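Local coordinates for kelch-like protein 7 (Homo sapiens, PDB 3II7) that serves as a substrate-specific adapter of a BTB-CUL3-RBX1 E3 ubiquitin ligase complex, this kelch domain probably recruiting substrates for degradation, at residues A[197-201]-A[202-206]; A[97-101]-A[102-106]. All coordinates share one frame; numbering follows the deposited sequence. Where two conformers were deposited one is given.

Contact 1. Residues A[197-201]-A[202-206]. With EDO (1,2-ethanediol), chain F.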
ATOM      1  N   VAL A 197      -6.166   2.506   3.976  1.00  3.00           N
ATOM      2  CA  VAL A 197      -7.178   1.481   3.770  1.00  2.00           C
ATOM      3  C   VAL A 197      -8.560   2.051   3.783  1.00  4.83           C
ATOM      4  O   VAL A 197      -8.883   2.921   4.600  1.00  6.02           O
ATOM      5  CB  VAL A 197      -7.044   0.327   4.815  1.00  5.73           C
ATOM      6  CG1 VAL A 197      -5.680  -0.362   4.683  1.00  6.81           C
ATOM      7  CG2 VAL A 197      -7.261   0.854   6.253  1.00  8.25           C
ATOM      8  N   PHE A 198      -9.397   1.518   2.904  1.00  6.00           N
ATOM      9  CA  PHE A 198     -10.805   1.933   2.784  1.00  5.14           C
ATOM     10  C   PHE A 198     -11.691   0.940   3.555  1.00  5.94           C
ATOM     11  O   PHE A 198     -11.660  -0.278   3.282  1.00  6.86           O
ATOM     12  CB  PHE A 198     -11.200   1.927   1.318  1.00  3.63           C
ATOM     13  CG  PHE A 198     -12.657   2.213   1.064  1.00  4.41           C
ATOM     14  CD1 PHE A 198     -13.267   3.325   1.617  1.00  4.59           C
ATOM     15  CD2 PHE A 198     -13.402   1.383   0.243  1.00 10.91           C
ATOM     16  CE1 PHE A 198     -14.591   3.606   1.362  1.00  7.49           C
ATOM     17  CE2 PHE A 198     -14.724   1.662  -0.016  1.00 10.67           C
ATOM     18  CZ  PHE A 198     -15.323   2.772   0.552  1.00  7.77           C
ATOM     19  N   VAL A 199     -12.454   1.464   4.518  1.00  5.40           N
ATOM     20  CA  VAL A 199     -13.408   0.668   5.272  1.00  6.47           C
ATOM     21  C   VAL A 199     -14.721   1.411   5.316  1.00  5.33           C
ATOM     22  O   VAL A 199     -14.832   2.462   5.963  1.00  6.80           O
ATOM     23  CB  VAL A 199     -12.961   0.382   6.692  1.00  9.02           C
ATOM     24  CG1 VAL A 199     -13.932  -0.629   7.340  1.00 10.11           C
ATOM     25  CG2 VAL A 199     -11.554  -0.147   6.731  1.00  6.75           C
ATOM     26  N   LYS A 200     -15.708   0.842   4.603  1.00  5.24           N
ATOM     27  CA  LYS A 200     -17.120   1.303   4.596  1.00  5.89           C
ATOM     28  C   LYS A 200     -17.306   2.629   3.843  1.00  7.75           C
ATOM     29  O   LYS A 200     -17.832   2.652   2.727  1.00 12.90           O
ATOM     30  CB  LYS A 200     -17.711   1.389   6.012  1.00  7.16           C
ATOM     31  CG  LYS A 200     -19.209   1.727   6.042  1.00 11.41           C
ATOM     32  CD  LYS A 200     -19.628   2.360   7.368  1.00 15.26           C
ATOM     33  CE  LYS A 200     -19.539   1.397   8.533  1.00 15.84           C
ATOM     34  NZ  LYS A 200     -19.832   2.111   9.847  1.00  9.63           N
ATOM     35  N   ASP A 201     -16.952   3.730   4.482  1.00  6.33           N
ATOM     36  CA  ASP A 201     -17.190   5.051   3.924  1.00  9.60           C
ATOM     37  C   ASP A 201     -16.089   6.002   4.346  1.00  5.58           C
ATOM     38  O   ASP A 201     -16.245   7.247   4.261  1.00  8.16           O
ATOM     39  CB  ASP A 201     -18.571   5.579   4.390  1.00  6.66           C
ATOM     40  CG  ASP A 201     -18.721   5.602   5.921  1.00 10.61           C
ATOM     41  OD1 ASP A 201     -17.771   5.201   6.631  1.00  8.54           O
ATOM     42  OD2 ASP A 201     -19.792   5.995   6.419  1.00  9.92           O
ATOM     43  N   LYS A 202     -14.963   5.408   4.758  1.00  4.02           N
ATOM     44  CA  LYS A 202     -13.856   6.146   5.348  0.50  4.31           C
ATOM     45  C   LYS A 202     -12.539   5.569   4.873  1.00  2.00           C
ATOM     46  O   LYS A 202     -12.426   4.372   4.660  1.00  4.75           O
ATOM     47  CB  LYS A 202     -13.907   6.060   6.876  0.50  7.09           C
ATOM     48  CG  LYS A 202     -15.052   6.793   7.519  0.50 11.45           C
ATOM     49  CD  LYS A 202     -15.206   6.387   8.995  0.50 12.89           C
ATOM     50  CE  LYS A 202     -16.601   6.707   9.511  0.50 13.18           C
ATOM     51  NZ  LYS A 202     -16.743   6.487  10.987  0.50  7.21           N
ATOM     52  N   ILE A 203     -11.540   6.444   4.726  1.00  3.40           N
ATOM     53  CA  ILE A 203     -10.196   6.010   4.372  1.00  2.00           C
ATOM     54  C   ILE A 203      -9.253   6.313   5.544  1.00  3.88           C
ATOM     55  O   ILE A 203      -9.000   7.496   5.879  1.00  5.21           O
ATOM     56  CB  ILE A 203      -9.685   6.704   3.096  1.00  3.26           C
ATOM     57  CG1 ILE A 203     -10.589   6.353   1.890  1.00  5.63           C
ATOM     58  CG2 ILE A 203      -8.247   6.309   2.828  1.00  6.87           C
ATOM     59  CD1 ILE A 203     -10.245   7.142   0.579  1.00  6.97           C
ATOM     60  N   PHE A 204      -8.719   5.253   6.171  1.00  4.35           N
ATOM     61  CA  PHE A 204      -7.865   5.380   7.328  1.00  2.29           C
ATOM     62  C   PHE A 204      -6.407   5.478   6.900  1.00  3.39           C
ATOM     63  O   PHE A 204      -5.927   4.633   6.141  1.00  4.28           O
ATOM     64  CB  PHE A 204      -8.064   4.175   8.284  1.00  4.91           C
ATOM     65  CG  PHE A 204      -9.379   4.180   8.997  1.00  2.56           C
ATOM     66  CD1 PHE A 204      -9.486   4.706  10.281  1.00  2.02           C
ATOM     67  CD2 PHE A 204     -10.521   3.643   8.399  1.00  6.18           C
ATOM     68  CE1 PHE A 204     -10.664   4.700  10.934  1.00  4.21           C
ATOM     69  CE2 PHE A 204     -11.715   3.666   9.051  1.00  7.26           C
ATOM     70  CZ  PHE A 204     -11.779   4.182  10.338  1.00  3.68           C
ATOM     71  N   ALA A 205      -5.725   6.515   7.386  1.00  2.99           N
ATOM     72  CA  ALA A 205      -4.316   6.656   7.261  1.00  2.00           C
ATOM     73  C   ALA A 205      -3.708   6.259   8.601  1.00  2.07           C
ATOM     74  O   ALA A 205      -4.009   6.881   9.637  1.00  3.68           O
ATOM     75  CB  ALA A 205      -3.948   8.092   6.891  1.00  2.55           C
ATOM     76  N   VAL A 206      -2.813   5.262   8.570  1.00  3.31           N
ATOM     77  CA  VAL A 206      -2.361   4.585   9.775  1.00  3.83           C
ATOM     78  C   VAL A 206      -0.861   4.760   9.927  1.00  2.92           C
ATOM     79  O   VAL A 206      -0.078   4.271   9.119  1.00  3.52           O
ATOM     80  CB  VAL A 206      -2.709   3.065   9.737  1.00  4.17           C
ATOM     81  CG1 VAL A 206      -2.276   2.377  11.041  1.00  5.45           C
ATOM     82  CG2 VAL A 206      -4.204   2.842   9.429  1.00  5.79           C
TER
HETATM   83  C1  EDO F 955      -9.052  -1.744   2.008  1.00 18.80           C
HETATM   84  O1  EDO F 955      -8.398  -0.668   1.268  1.00 12.77           O
HETATM   85  C2  EDO F 955      -8.191  -3.009   2.034  1.00 23.87           C
HETATM   86  O2  EDO F 955      -7.033  -2.886   2.885  1.00 12.07           O
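F198 and I203 face each other as a non-hydrogen-bonded pair in the beta hairpin formed by the first two strands, 195-199 and 202-206, of one blade of the kelch beta-propeller. The hydrogen-bonded pairs lie on either side of them. V197 and F204 exchange two backbone bonds, the shorter from F204 N to V197 O at 2.8 Å. V199 and K202 close the hairpin around the two-residue turn K200-D201. V199 N reaches K202 O at 2.9 Å, whereas the return bond from K202 N to V199 O is longer, 3.2 Å, its donor standing 51° above the carbonyl plane.

The side chain of F198 starts with CB 3.8 Å from O1 of a bound 1,2-ethanediol. With CG anti to the backbone N (chi1 175°), the ring is carried forward, toward the turn, and CD1 comes within 3.3 Å of K202 O. The same CD1 touches CG1 of I203, at 4.1 Å, and CE1 passes beside K202 N. N149 and I223 also touch this side chain. V146 and A148 of strand 144-148, in the preceding blade, pack against both F198 and I203, which are thus part of the packing between blades. Replacing this phenylalanine by an alanine is likely to open a gap beside I203, V146 and A148 and to leave K202 O without its aromatic neighbour.

On the other face, V197 CG2 meets F204 CB, and V199 CB approaches the F204 ring obliquely. V197 and V199 also rest on A245 of the following blade. F198 N points out of the hairpin and donates to O1 of the diol, probably from the crystallisation liquor, in a nearly straight bond of 2.9 Å (175°); A245 N is hydrogen-bonded to the same diol.

Contact 2. Residues A[97-101]-A[102-106]; sequences ACAAE and GKIYT
A99 and I104 pair without hydrogen bonds in a tight beta hairpin, and the CB of A99 touches the tip of the isoleucine, CD1, at 3.8 Å. On the opposite face A100 CB lies 3.9 Å from Y105 CE2. With Y105 CG anti to its own carbonyl carbon (chi1 -63°), the ring runs back along the hairpin toward the turn and its edge passes the carbonyl oxygens of C98 and A100. Small alanines on one strand thus meet large side chains on the other.

Toward the turn the packing gives way to solvent. A100 O closes the type I' turn by accepting K103 N at 3.1 Å, and it takes a second bond from a water at 2.7 Å. That water lies in the plane of the Y105 ring and is 2.6 Å from its OH, bridging the side chain to the turn. G102 follows E101 in the turn, its positive phi (85°) being one that favours glycine, and the E101 carboxylate extends away from the hairpin. The bent chain of K103 brushes E101 O through CD at 3.4 Å.

Within this four-stranded blade of the kelch beta-propeller, strand 103-107 lies between 96-100 and 120-124, where C122 touches Y105 and K103. A99 and I104 pack across to V52 and W54 of strand 50-54 in the preceding blade.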
ATOM      1  N   ALA A  97       0.334   1.674  -5.916  1.00  5.23           N
ATOM      2  CA  ALA A  97      -0.525   0.994  -6.879  1.00  5.67           C
ATOM      3  C   ALA A  97      -1.843   0.596  -6.281  1.00  4.84           C
ATOM      4  O   ALA A  97      -1.920   0.285  -5.077  1.00  8.18           O
ATOM      5  CB  ALA A  97       0.199  -0.245  -7.486  1.00  6.63           C
ATOM      6  N   CYS A  98      -2.880   0.551  -7.125  1.00  4.42           N
ATOM      7  CA  CYS A  98      -4.176   0.043  -6.752  1.00  2.63           C
ATOM      8  C   CYS A  98      -4.913  -0.416  -8.011  1.00  5.84           C
ATOM      9  O   CYS A  98      -4.430  -0.199  -9.115  1.00  8.07           O
ATOM     10  CB  CYS A  98      -4.965   1.058  -5.922  1.00  4.90           C
ATOM     11  SG  CYS A  98      -5.616   2.419  -6.856  1.00  9.40           S
ATOM     12  N   ALA A  99      -6.083  -1.043  -7.850  1.00  4.61           N
ATOM     13  CA  ALA A  99      -6.852  -1.506  -9.000  1.00  5.74           C
ATOM     14  C   ALA A  99      -8.256  -0.960  -8.955  1.00  8.05           C
ATOM     15  O   ALA A  99      -8.869  -0.853  -7.872  1.00  7.62           O
ATOM     16  CB  ALA A  99      -6.904  -3.024  -9.012  1.00  5.33           C
ATOM     17  N   ALA A 100      -8.768  -0.606 -10.126  1.00  6.41           N
ATOM     18  CA  ALA A 100     -10.157  -0.197 -10.267  1.00 10.50           C
ATOM     19  C   ALA A 100     -10.688  -0.658 -11.615  1.00 11.77           C
ATOM     20  O   ALA A 100     -10.101  -0.320 -12.657  1.00  9.06           O
ATOM     21  CB  ALA A 100     -10.289   1.344 -10.139  1.00 12.92           C
ATOM     22  N   GLU A 101     -11.782  -1.424 -11.582  1.00 12.26           N
ATOM     23  CA  GLU A 101     -12.523  -1.830 -12.805  1.00 13.30           C
ATOM     24  C   GLU A 101     -11.619  -2.415 -13.917  1.00 16.42           C
ATOM     25  O   GLU A 101     -11.694  -2.015 -15.081  1.00 16.31           O
ATOM     26  CB  GLU A 101     -13.361  -0.660 -13.322  1.00 19.27           C
ATOM     27  CG  GLU A 101     -14.310  -0.087 -12.231  1.00 17.22           C
ATOM     28  CD  GLU A 101     -15.314   0.947 -12.756  1.00 40.50           C
ATOM     29  OE1 GLU A 101     -15.794   0.784 -13.898  1.00 30.16           O
ATOM     30  OE2 GLU A 101     -15.627   1.917 -12.013  1.00 32.06           O
ATOM     31  N   GLY A 102     -10.748  -3.339 -13.530  1.00 11.03           N
ATOM     32  CA  GLY A 102      -9.913  -4.078 -14.498  1.00 11.40           C
ATOM     33  C   GLY A 102      -8.625  -3.399 -14.910  1.00  8.97           C
ATOM     34  O   GLY A 102      -7.843  -3.969 -15.688  1.00 12.32           O
ATOM     35  N   LYS A 103      -8.370  -2.201 -14.380  1.00  8.39           N
ATOM     36  CA  LYS A 103      -7.120  -1.516 -14.619  1.00  9.73           C
ATOM     37  C   LYS A 103      -6.255  -1.460 -13.344  1.00  8.14           C
ATOM     38  O   LYS A 103      -6.772  -1.259 -12.231  1.00  8.31           O
ATOM     39  CB  LYS A 103      -7.360  -0.105 -15.124  1.00  9.09           C
ATOM     40  CG  LYS A 103      -7.868  -0.055 -16.572  1.00 20.72           C
ATOM     41  CD  LYS A 103      -9.364  -0.075 -16.661  1.00 37.96           C
ATOM     42  CE  LYS A 103      -9.841   0.354 -18.052  1.00 41.11           C
ATOM     43  NZ  LYS A 103     -11.321   0.397 -18.116  1.00 53.43           N
ATOM     44  N   ILE A 104      -4.957  -1.643 -13.524  1.00  6.17           N
ATOM     45  CA  ILE A 104      -3.979  -1.474 -12.453  1.00  8.35           C
ATOM     46  C   ILE A 104      -3.326  -0.115 -12.605  1.00 10.20           C
ATOM     47  O   ILE A 104      -2.642   0.130 -13.595  1.00 15.96           O
ATOM     48  CB  ILE A 104      -2.862  -2.543 -12.530  1.00 10.10           C
ATOM     49  CG1 ILE A 104      -3.441  -3.967 -12.565  1.00 16.54           C
ATOM     50  CG2 ILE A 104      -1.894  -2.362 -11.398  1.00 13.78           C
ATOM     51  CD1 ILE A 104      -4.396  -4.284 -11.519  1.00 15.89           C
ATOM     52  N   TYR A 105      -3.503   0.745 -11.613  1.00  4.71           N
ATOM     53  CA  TYR A 105      -2.932   2.080 -11.618  1.00  5.64           C
ATOM     54  C   TYR A 105      -1.656   2.138 -10.794  1.00  7.98           C
ATOM     55  O   TYR A 105      -1.540   1.487  -9.748  1.00  7.56           O
ATOM     56  CB  TYR A 105      -3.939   3.109 -11.086  1.00  5.99           C
ATOM     57  CG  TYR A 105      -5.184   3.251 -11.929  1.00  7.84           C
ATOM     58  CD1 TYR A 105      -5.289   4.242 -12.889  1.00  4.87           C
ATOM     59  CD2 TYR A 105      -6.272   2.398 -11.745  1.00 11.45           C
ATOM     60  CE1 TYR A 105      -6.419   4.381 -13.664  1.00  7.89           C
ATOM     61  CE2 TYR A 105      -7.433   2.536 -12.531  1.00  9.52           C
ATOM     62  CZ  TYR A 105      -7.481   3.537 -13.484  1.00  9.36           C
ATOM     63  OH  TYR A 105      -8.611   3.685 -14.256  1.00 10.25           O
ATOM     64  N   THR A 106      -0.694   2.888 -11.318  1.00  5.83           N
ATOM     65  CA  THR A 106       0.595   3.124 -10.641  1.00  2.96           C
ATOM     66  C   THR A 106       0.860   4.596 -10.610  1.00  5.23           C
ATOM     67  O   THR A 106       0.686   5.276 -11.618  1.00  5.65           O
ATOM     68  CB  THR A 106       1.758   2.348 -11.328  1.00  6.82           C
ATOM     69  OG1 THR A 106       1.983   2.836 -12.641  1.00  8.91           O
ATOM     70  CG2 THR A 106       1.433   0.836 -11.400  1.00 10.02           C
TER
HETATM   71  O   HOH W   1     -10.627   2.091 -13.662  1.00 14.94           O

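Followed from the N terminus, the chain first closes contact 2, at the junction of the second and third kelch repeats, and then contact 1, near the junction of the fourth and fifth. They stand in series, neither nested nor crossed, each a hairpin joining the first two strands of its own blade. The blade of strands 144-148 to 180-184 lies between them in the propeller. The centres of contact 1 and contact 2 are about 18 Å apart, and the two do not touch. Each packs on the preceding blade's first strand: 97-106 on 50-54, and 197-206 on 144-148, so the same kind of joint between neighbouring blades occurs at two places in the propeller.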